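Local coordinates for C2 domain protein (Ramazzottius varieornatus, PDB 7DF2) that binds a cluster of three calcium ions through its C2 domain, its wider role in tardigrades being unknown, at residues A[61-66]-A[132-137]; A[80-85]-A[123-128]. All blocks are in the same frame, centred on the assembly; numbering follows the deposited sequence. Where two conformers were deposited one is given.

Contact 1 (A[61-66]-A[132-137]); sequences PCDIFD and AIDKDG. With CA (calcium ion), chain D; CA (calcium ion), chain C; CA (calcium ion), chain E.
D63, D134 and D136 meet across two calcium ions, and D63 reaches on to a third, forming the polyaspartate cluster of a C2 domain, in which the loop 61-66 faces the end of the strand that runs through 132-136. The metal bonds carry the contact. The carboxylate of D63 touches all three ions of a bent row: OD1 bridges two, at 2.4 Å from the calcium of chain C and 2.7 Å from that of chain D, while OD2 links the chain D ion to the third calcium, of chain E, at 2.4 Å. D134 grips the chain D ion with both oxygens, and its OD2 also reaches the chain C ion at 2.3 Å. D136 is turned the other way about: it chelates the chain C ion through both oxygens, and OD1 also bonds the chain D ion. Backbone carbonyls add C62 O to the chain C ion and K135 O to the chain D ion, and a water completes part of each shell. On the outer side D66 OD1 holds the chain E ion, where K67, D69 and N103 also contribute; D69 further binds the chain D ion and D141 the chain C ion.

Like-charged oxygens are thereby pressed together, D63 OD1 standing 3.0 Å from D136 OD1, an approach that the shared cations probably make tolerable; without calcium the carboxylates would probably repel one another and the loop would be less firmly held against the strand.

Direct van der Waals contact is slight. A chi1 of 161° swings the D134 carboxylate away from its own amide nitrogen and beside C62, itself tied to C68 by a disulfide. There C62 CB packs 3.8 Å from D134 CG, and C62 SG lies 4.0 Å from D134 CB.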
ATOM      1  N   PRO A  61       4.412   0.354  23.424  1.00 17.69           N
ATOM      2  CA  PRO A  61       3.007   0.159  23.054  1.00 20.06           C
ATOM      3  C   PRO A  61       2.448   1.449  22.480  1.00 17.36           C
ATOM      4  O   PRO A  61       2.896   2.547  22.826  1.00 19.29           O
ATOM      5  CB  PRO A  61       2.330  -0.213  24.380  1.00 21.64           C
ATOM      6  CG  PRO A  61       3.214   0.367  25.433  1.00 25.23           C
ATOM      7  CD  PRO A  61       4.620   0.280  24.885  1.00 22.80           C
ATOM      8  N   CYS A  62       1.472   1.309  21.574  1.00 19.65           N
ATOM      9  CA  CYS A  62       0.818   2.492  21.016  1.00 20.63           C
ATOM     10  C   CYS A  62       0.339   3.422  22.116  1.00 19.19           C
ATOM     11  O   CYS A  62       0.683   4.607  22.137  1.00 21.35           O
ATOM     12  CB  CYS A  62      -0.379   2.092  20.157  1.00 20.69           C
ATOM     13  SG  CYS A  62       0.046   1.279  18.637  1.00 24.86           S
ATOM     14  N   ASP A  63      -0.449   2.883  23.046  1.00 18.67           N
ATOM     15  CA  ASP A  63      -0.963   3.607  24.200  1.00 18.60           C
ATOM     16  C   ASP A  63      -0.650   2.798  25.447  1.00 19.50           C
ATOM     17  O   ASP A  63      -0.465   1.584  25.379  1.00 23.33           O
ATOM     18  CB  ASP A  63      -2.481   3.820  24.095  1.00 18.20           C
ATOM     19  CG  ASP A  63      -2.868   4.696  22.915  1.00 20.60           C
ATOM     20  OD1 ASP A  63      -2.066   5.584  22.546  1.00 20.04           O
ATOM     21  OD2 ASP A  63      -3.973   4.500  22.359  1.00 19.86           O
ATOM     22  N   ILE A  64      -0.624   3.465  26.602  1.00 20.22           N
ATOM     23  CA  ILE A  64      -0.210   2.755  27.810  1.00 19.89           C
ATOM     24  C   ILE A  64      -1.335   1.885  28.371  1.00 24.21           C
ATOM     25  O   ILE A  64      -1.099   0.738  28.772  1.00 27.42           O
ATOM     26  CB  ILE A  64       0.308   3.743  28.859  1.00 23.57           C
ATOM     27  CG1 ILE A  64       1.590   4.403  28.335  1.00 23.95           C
ATOM     28  CG2 ILE A  64       0.574   2.983  30.161  1.00 23.01           C
ATOM     29  CD1 ILE A  64       2.150   5.444  29.245  1.00 26.28           C
ATOM     30  N   PHE A  65      -2.568   2.393  28.382  1.00 26.68           N
ATOM     31  CA  PHE A  65      -3.666   1.722  29.069  1.00 27.17           C
ATOM     32  C   PHE A  65      -4.742   1.182  28.143  1.00 30.76           C
ATOM     33  O   PHE A  65      -5.727   0.618  28.634  1.00 29.50           O
ATOM     34  CB  PHE A  65      -4.304   2.674  30.081  1.00 26.89           C
ATOM     35  CG  PHE A  65      -3.359   3.092  31.167  1.00 28.57           C
ATOM     36  CD1 PHE A  65      -2.864   2.155  32.060  1.00 29.42           C
ATOM     37  CD2 PHE A  65      -2.943   4.408  31.274  1.00 36.00           C
ATOM     38  CE1 PHE A  65      -1.972   2.526  33.057  1.00 34.85           C
ATOM     39  CE2 PHE A  65      -2.057   4.788  32.270  1.00 36.33           C
ATOM     40  CZ  PHE A  65      -1.567   3.843  33.159  1.00 33.48           C
ATOM     41  N   ASP A  66      -4.607   1.351  26.831  1.00 22.79           N
ATOM     42  CA  ASP A  66      -5.563   0.746  25.913  1.00 23.48           C
ATOM     43  C   ASP A  66      -4.848   0.449  24.599  1.00 23.49           C
ATOM     44  O   ASP A  66      -3.634   0.633  24.476  1.00 22.20           O
ATOM     45  CB  ASP A  66      -6.794   1.648  25.744  1.00 23.87           C
ATOM     46  CG  ASP A  66      -6.427   3.115  25.593  1.00 31.14           C
ATOM     47  OD1 ASP A  66      -5.796   3.474  24.579  1.00 22.44           O
ATOM     48  OD2 ASP A  66      -6.753   3.915  26.495  1.00 41.24           O
ATOM     49  N   ALA A 132       0.643   3.407   8.609  1.00 19.76           N
ATOM     50  CA  ALA A 132      -0.229   3.210   9.755  1.00 16.86           C
ATOM     51  C   ALA A 132       0.241   4.098  10.894  1.00 17.32           C
ATOM     52  O   ALA A 132       1.430   4.115  11.220  1.00 19.71           O
ATOM     53  CB  ALA A 132      -0.239   1.741  10.200  1.00 16.51           C
ATOM     54  N   ILE A 133      -0.688   4.836  11.499  1.00 18.70           N
ATOM     55  CA  ILE A 133      -0.386   5.621  12.693  1.00 17.46           C
ATOM     56  C   ILE A 133      -1.435   5.291  13.740  1.00 18.78           C
ATOM     57  O   ILE A 133      -2.547   4.856  13.433  1.00 18.99           O
ATOM     58  CB  ILE A 133      -0.340   7.153  12.448  1.00 19.32           C
ATOM     59  CG1 ILE A 133      -1.703   7.674  11.999  1.00 23.05           C
ATOM     60  CG2 ILE A 133       0.684   7.503  11.389  1.00 19.78           C
ATOM     61  CD1 ILE A 133      -2.496   8.370  13.084  1.00 29.30           C
ATOM     62  N   ASP A 134      -1.050   5.481  14.995  1.00 18.11           N
ATOM     63  CA  ASP A 134      -1.975   5.428  16.117  1.00 17.58           C
ATOM     64  C   ASP A 134      -2.432   6.854  16.398  1.00 18.58           C
ATOM     65  O   ASP A 134      -1.601   7.743  16.606  1.00 19.64           O
ATOM     66  CB  ASP A 134      -1.286   4.823  17.344  1.00 19.35           C
ATOM     67  CG  ASP A 134      -2.006   5.154  18.640  1.00 19.46           C
ATOM     68  OD1 ASP A 134      -3.204   4.858  18.730  1.00 18.84           O
ATOM     69  OD2 ASP A 134      -1.383   5.717  19.568  1.00 18.71           O
ATOM     70  N   LYS A 135      -3.742   7.080  16.380  0.52 18.48           N
ATOM     71  CA  LYS A 135      -4.251   8.409  16.688  0.52 19.51           C
ATOM     72  C   LYS A 135      -4.116   8.685  18.179  0.52 21.02           C
ATOM     73  O   LYS A 135      -4.505   7.858  19.012  0.52 19.85           O
ATOM     74  CB  LYS A 135      -5.712   8.536  16.264  0.52 20.40           C
ATOM     75  CG  LYS A 135      -5.923   8.493  14.768  0.52 24.07           C
ATOM     76  CD  LYS A 135      -7.396   8.660  14.434  0.52 25.86           C
ATOM     77  CE  LYS A 135      -8.222   7.546  15.056  0.52 28.72           C
ATOM     78  NZ  LYS A 135      -7.935   6.237  14.412  0.52 23.98           N
ATOM     79  N   ASP A 136      -3.565   9.846  18.509  1.00 20.35           N
ATOM     80  CA  ASP A 136      -3.488  10.351  19.878  1.00 21.09           C
ATOM     81  C   ASP A 136      -4.170  11.717  19.874  1.00 21.46           C
ATOM     82  O   ASP A 136      -3.505  12.757  19.958  1.00 23.47           O
ATOM     83  CB  ASP A 136      -2.020  10.463  20.367  1.00 22.20           C
ATOM     84  CG  ASP A 136      -1.406   9.120  20.721  1.00 21.25           C
ATOM     85  OD1 ASP A 136      -2.155   8.170  21.001  1.00 22.15           O
ATOM     86  OD2 ASP A 136      -0.155   9.032  20.742  1.00 21.78           O
ATOM     87  N   GLY A 137      -5.489  11.708  19.724  1.00 29.24           N
ATOM     88  CA  GLY A 137      -6.227  12.946  19.540  1.00 26.32           C
ATOM     89  C   GLY A 137      -5.760  13.678  18.301  1.00 24.63           C
ATOM     90  O   GLY A 137      -5.801  13.150  17.186  1.00 27.18           O
TER
HETATM   91 CA    CA D 302      -3.777   6.303  20.633  1.00 19.08          CA
HETATM   92 CA    CA C 301      -0.216   6.607  21.384  1.00 19.47          CA
HETATM   93 CA    CA E 303      -6.175   3.604  22.294  1.00 21.22          CA
HETATM   94  O   HOH W   1       0.777   7.478  23.386  1.00 22.89           O
HETATM   95  O   HOH W   2      -4.993   7.580  22.282  1.00 21.90           O
HETATM   96  O   HOH W   3      -7.743   5.374  22.937  1.00 28.63           O

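Contact 2 (A[80-85]-A[123-128]); sequences KPNNDF and VRKIAM
P81 and A127 bring the two backbones within 4.8 Å of each other, CA to CA, where a type I beta turn from K80 to N83, closed by N83 N to K80 O, lies against the strand that includes 126-128. The pyrrolidine ring supplies the apolar part of the contact. Its CB packs 3.7 Å from the methyl CB of A127, and its CG sits 3.5 Å from K125 O, with the base of the K125 side chain next to it at CB. The strand lies inside the curled antiparallel sheet of the C2 sandwich, between 70-77 and 139-150, and the turn, which belongs to the connection joining strands 70-77 and 96-100, covers one face of it. R129 braces the turn further by bonding the carbonyls of K80 and N83. The polar part is a single bond reaching across from K125: its NZ donates to N82 OD1 at 2.7 Å, in the carbonyl plane on a lone pair, with a C=O...N angle of 138°. A bend at chi3 (-64°) of an otherwise extended lysine chain brings the ammonium up to the amide, the two side chains crossing at about a right angle. A leucine in place of K125 would probably leave N82 OD1 without this donor and its amide freer to turn. Beside the bond, K125 CE lies 3.2 Å from the same OD1.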
ATOM      1  N   LYS A  80       7.325   7.009  -8.130  1.00 26.90           N
ATOM      2  CA  LYS A  80       8.512   7.239  -7.297  1.00 27.00           C
ATOM      3  C   LYS A  80       8.802   6.070  -6.351  1.00 27.18           C
ATOM      4  O   LYS A  80       8.996   6.265  -5.147  1.00 31.57           O
ATOM      5  CB  LYS A  80       8.340   8.541  -6.517  1.00 30.32           C
ATOM      6  CG  LYS A  80       8.042   9.758  -7.386  1.00 36.54           C
ATOM      7  CD  LYS A  80       9.301  10.227  -8.107  1.00 44.00           C
ATOM      8  CE  LYS A  80       9.188  11.661  -8.622  1.00 57.28           C
ATOM      9  NZ  LYS A  80      10.289  11.991  -9.586  1.00 65.25           N
ATOM     10  N   PRO A  81       8.896   4.840  -6.877  1.00 28.93           N
ATOM     11  CA  PRO A  81       8.946   3.670  -5.988  1.00 25.41           C
ATOM     12  C   PRO A  81      10.193   3.599  -5.129  1.00 29.64           C
ATOM     13  O   PRO A  81      10.185   2.900  -4.109  1.00 32.45           O
ATOM     14  CB  PRO A  81       8.888   2.488  -6.956  1.00 32.81           C
ATOM     15  CG  PRO A  81       9.490   3.016  -8.206  1.00 32.12           C
ATOM     16  CD  PRO A  81       9.010   4.440  -8.292  1.00 28.79           C
ATOM     17  N   ASN A  82      11.264   4.282  -5.509  1.00 33.02           N
ATOM     18  CA  ASN A  82      12.502   4.225  -4.752  1.00 36.00           C
ATOM     19  C   ASN A  82      12.679   5.410  -3.819  1.00 37.20           C
ATOM     20  O   ASN A  82      13.646   5.431  -3.052  1.00 41.20           O
ATOM     21  CB  ASN A  82      13.684   4.130  -5.709  1.00 36.55           C
ATOM     22  CG  ASN A  82      13.656   2.864  -6.527  1.00 36.74           C
ATOM     23  OD1 ASN A  82      13.411   1.776  -6.001  1.00 39.78           O
ATOM     24  ND2 ASN A  82      13.885   2.997  -7.827  1.00 40.00           N
ATOM     25  N   ASN A  83      11.769   6.378  -3.847  1.00 31.49           N
ATOM     26  CA  ASN A  83      11.921   7.581  -3.045  1.00 28.11           C
ATOM     27  C   ASN A  83      11.384   7.372  -1.635  1.00 38.31           C
ATOM     28  O   ASN A  83      10.595   6.460  -1.370  1.00 34.53           O
ATOM     29  CB  ASN A  83      11.214   8.770  -3.688  1.00 34.37           C
ATOM     30  CG  ASN A  83      11.941   9.287  -4.908  1.00 39.94           C
ATOM     31  OD1 ASN A  83      12.787   8.605  -5.469  1.00 44.73           O
ATOM     32  ND2 ASN A  83      11.616  10.504  -5.318  1.00 42.71           N
ATOM     33  N   ASP A  84      11.821   8.247  -0.731  1.00 31.75           N
ATOM     34  CA  ASP A  84      11.418   8.156   0.665  1.00 32.69           C
ATOM     35  C   ASP A  84       9.911   8.327   0.812  1.00 30.22           C
ATOM     36  O   ASP A  84       9.253   8.972  -0.008  1.00 33.81           O
ATOM     37  CB  ASP A  84      12.115   9.236   1.494  1.00 35.01           C
ATOM     38  CG  ASP A  84      13.580   8.951   1.713  1.00 53.42           C
ATOM     39  OD1 ASP A  84      14.290   9.878   2.157  1.00 53.62           O
ATOM     40  OD2 ASP A  84      14.018   7.811   1.446  1.00 46.50           O
ATOM     41  N   PHE A  85       9.374   7.756   1.890  1.00 30.29           N
ATOM     42  CA  PHE A  85       7.993   8.024   2.260  1.00 26.79           C
ATOM     43  C   PHE A  85       7.808   9.510   2.536  1.00 30.13           C
ATOM     44  O   PHE A  85       8.710  10.191   3.037  1.00 30.39           O
ATOM     45  CB  PHE A  85       7.601   7.198   3.484  1.00 24.86           C
ATOM     46  CG  PHE A  85       7.100   5.828   3.143  1.00 25.46           C
ATOM     47  CD1 PHE A  85       5.753   5.617   2.894  1.00 23.76           C
ATOM     48  CD2 PHE A  85       7.975   4.753   3.067  1.00 25.98           C
ATOM     49  CE1 PHE A  85       5.280   4.360   2.581  1.00 24.49           C
ATOM     50  CE2 PHE A  85       7.511   3.483   2.744  1.00 22.38           C
ATOM     51  CZ  PHE A  85       6.167   3.287   2.500  1.00 22.34           C
ATOM     52  N   VAL A 123       6.892   1.262 -16.877  0.79 29.76           N
ATOM     53  CA  VAL A 123       7.405   1.181 -15.515  0.79 28.16           C
ATOM     54  C   VAL A 123       8.146  -0.132 -15.331  0.79 28.66           C
ATOM     55  O   VAL A 123       7.840  -1.142 -15.974  0.79 33.14           O
ATOM     56  CB  VAL A 123       6.293   1.316 -14.448  0.79 32.92           C
ATOM     57  CG1 VAL A 123       5.638   2.684 -14.523  0.79 37.75           C
ATOM     58  CG2 VAL A 123       5.265   0.199 -14.601  0.79 31.97           C
ATOM     59  N   ARG A 124       9.135  -0.107 -14.437  0.79 31.09           N
ATOM     60  CA  ARG A 124       9.849  -1.303 -14.017  0.79 34.07           C
ATOM     61  C   ARG A 124       9.491  -1.754 -12.613  0.79 29.56           C
ATOM     62  O   ARG A 124       9.610  -2.941 -12.316  0.79 34.25           O
ATOM     63  CB  ARG A 124      11.366  -1.075 -14.086  0.79 35.10           C
ATOM     64  CG  ARG A 124      11.868  -0.773 -15.485  0.79 37.70           C
ATOM     65  CD  ARG A 124      13.373  -0.593 -15.514  0.79 41.18           C
ATOM     66  NE  ARG A 124      13.818  -0.003 -16.774  0.79 45.43           N
ATOM     67  CZ  ARG A 124      14.103  -0.705 -17.866  0.79 43.50           C
ATOM     68  NH1 ARG A 124      14.499  -0.084 -18.967  0.79 45.05           N
ATOM     69  NH2 ARG A 124      13.991  -2.029 -17.856  0.79 40.47           N
ATOM     70  N   LYS A 125       9.053  -0.836 -11.754  1.00 33.84           N
ATOM     71  CA  LYS A 125       8.721  -1.145 -10.369  1.00 29.44           C
ATOM     72  C   LYS A 125       7.539  -0.290  -9.946  1.00 28.54           C
ATOM     73  O   LYS A 125       7.532   0.921 -10.185  1.00 29.98           O
ATOM     74  CB  LYS A 125       9.907  -0.857  -9.436  1.00 32.61           C
ATOM     75  CG  LYS A 125      10.846  -2.021  -9.233  1.00 48.06           C
ATOM     76  CD  LYS A 125      11.552  -1.920  -7.897  1.00 38.02           C
ATOM     77  CE  LYS A 125      12.433  -0.698  -7.839  1.00 41.53           C
ATOM     78  NZ  LYS A 125      13.393  -0.809  -6.719  1.00 43.16           N
ATOM     79  N   ILE A 126       6.556  -0.906  -9.295  1.00 28.90           N
ATOM     80  CA  ILE A 126       5.435  -0.183  -8.710  1.00 23.11           C
ATOM     81  C   ILE A 126       5.440  -0.457  -7.214  1.00 22.74           C
ATOM     82  O   ILE A 126       5.453  -1.618  -6.791  1.00 26.17           O
ATOM     83  CB  ILE A 126       4.097  -0.607  -9.339  1.00 19.82           C
ATOM     84  CG1 ILE A 126       4.063  -0.214 -10.818  1.00 26.51           C
ATOM     85  CG2 ILE A 126       2.918   0.007  -8.595  1.00 19.97           C
ATOM     86  CD1 ILE A 126       2.863  -0.759 -11.560  1.00 27.61           C
ATOM     87  N   ALA A 127       5.428   0.603  -6.421  1.00 21.10           N
ATOM     88  CA  ALA A 127       5.527   0.482  -4.971  1.00 24.21           C
ATOM     89  C   ALA A 127       4.135   0.530  -4.359  1.00 22.49           C
ATOM     90  O   ALA A 127       3.449   1.552  -4.449  1.00 22.55           O
ATOM     91  CB  ALA A 127       6.399   1.589  -4.395  1.00 24.16           C
ATOM     92  N   MET A 128       3.720  -0.572  -3.746  1.00 19.62           N
ATOM     93  CA  MET A 128       2.549  -0.547  -2.877  1.00 19.82           C
ATOM     94  C   MET A 128       2.976   0.093  -1.560  1.00 20.05           C
ATOM     95  O   MET A 128       3.918  -0.388  -0.920  1.00 22.46           O
ATOM     96  CB  MET A 128       2.020  -1.961  -2.659  1.00 17.50           C
ATOM     97  CG  MET A 128       1.463  -2.584  -3.931  1.00 21.05           C
ATOM     98  SD  MET A 128       0.767  -4.217  -3.626  1.00 27.05           S
ATOM     99  CE  MET A 128       2.221  -5.246  -3.513  1.00 25.87           C
TER

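Overall arrangement
The centres of contacts 1 and 2 are about 29 Å apart, and both draw on strand 121-136: contact 2 uses its early part, 123-128, and contact 1 its last residues, 132-136, with G137 just beyond. Along the chain the order is 61-66, 80-85, 123-128, 132-137, which places both segments of contact 2 between those of contact 1. Strand 70-77, which pairs antiparallel with 121-136, connects the loop of contact 1 to that of contact 2. The shared strand therefore spans from the calcium-binding end of the sandwich, where it supplies acidic ligands, to a region away from the metal sites, where it packs against a surface turn.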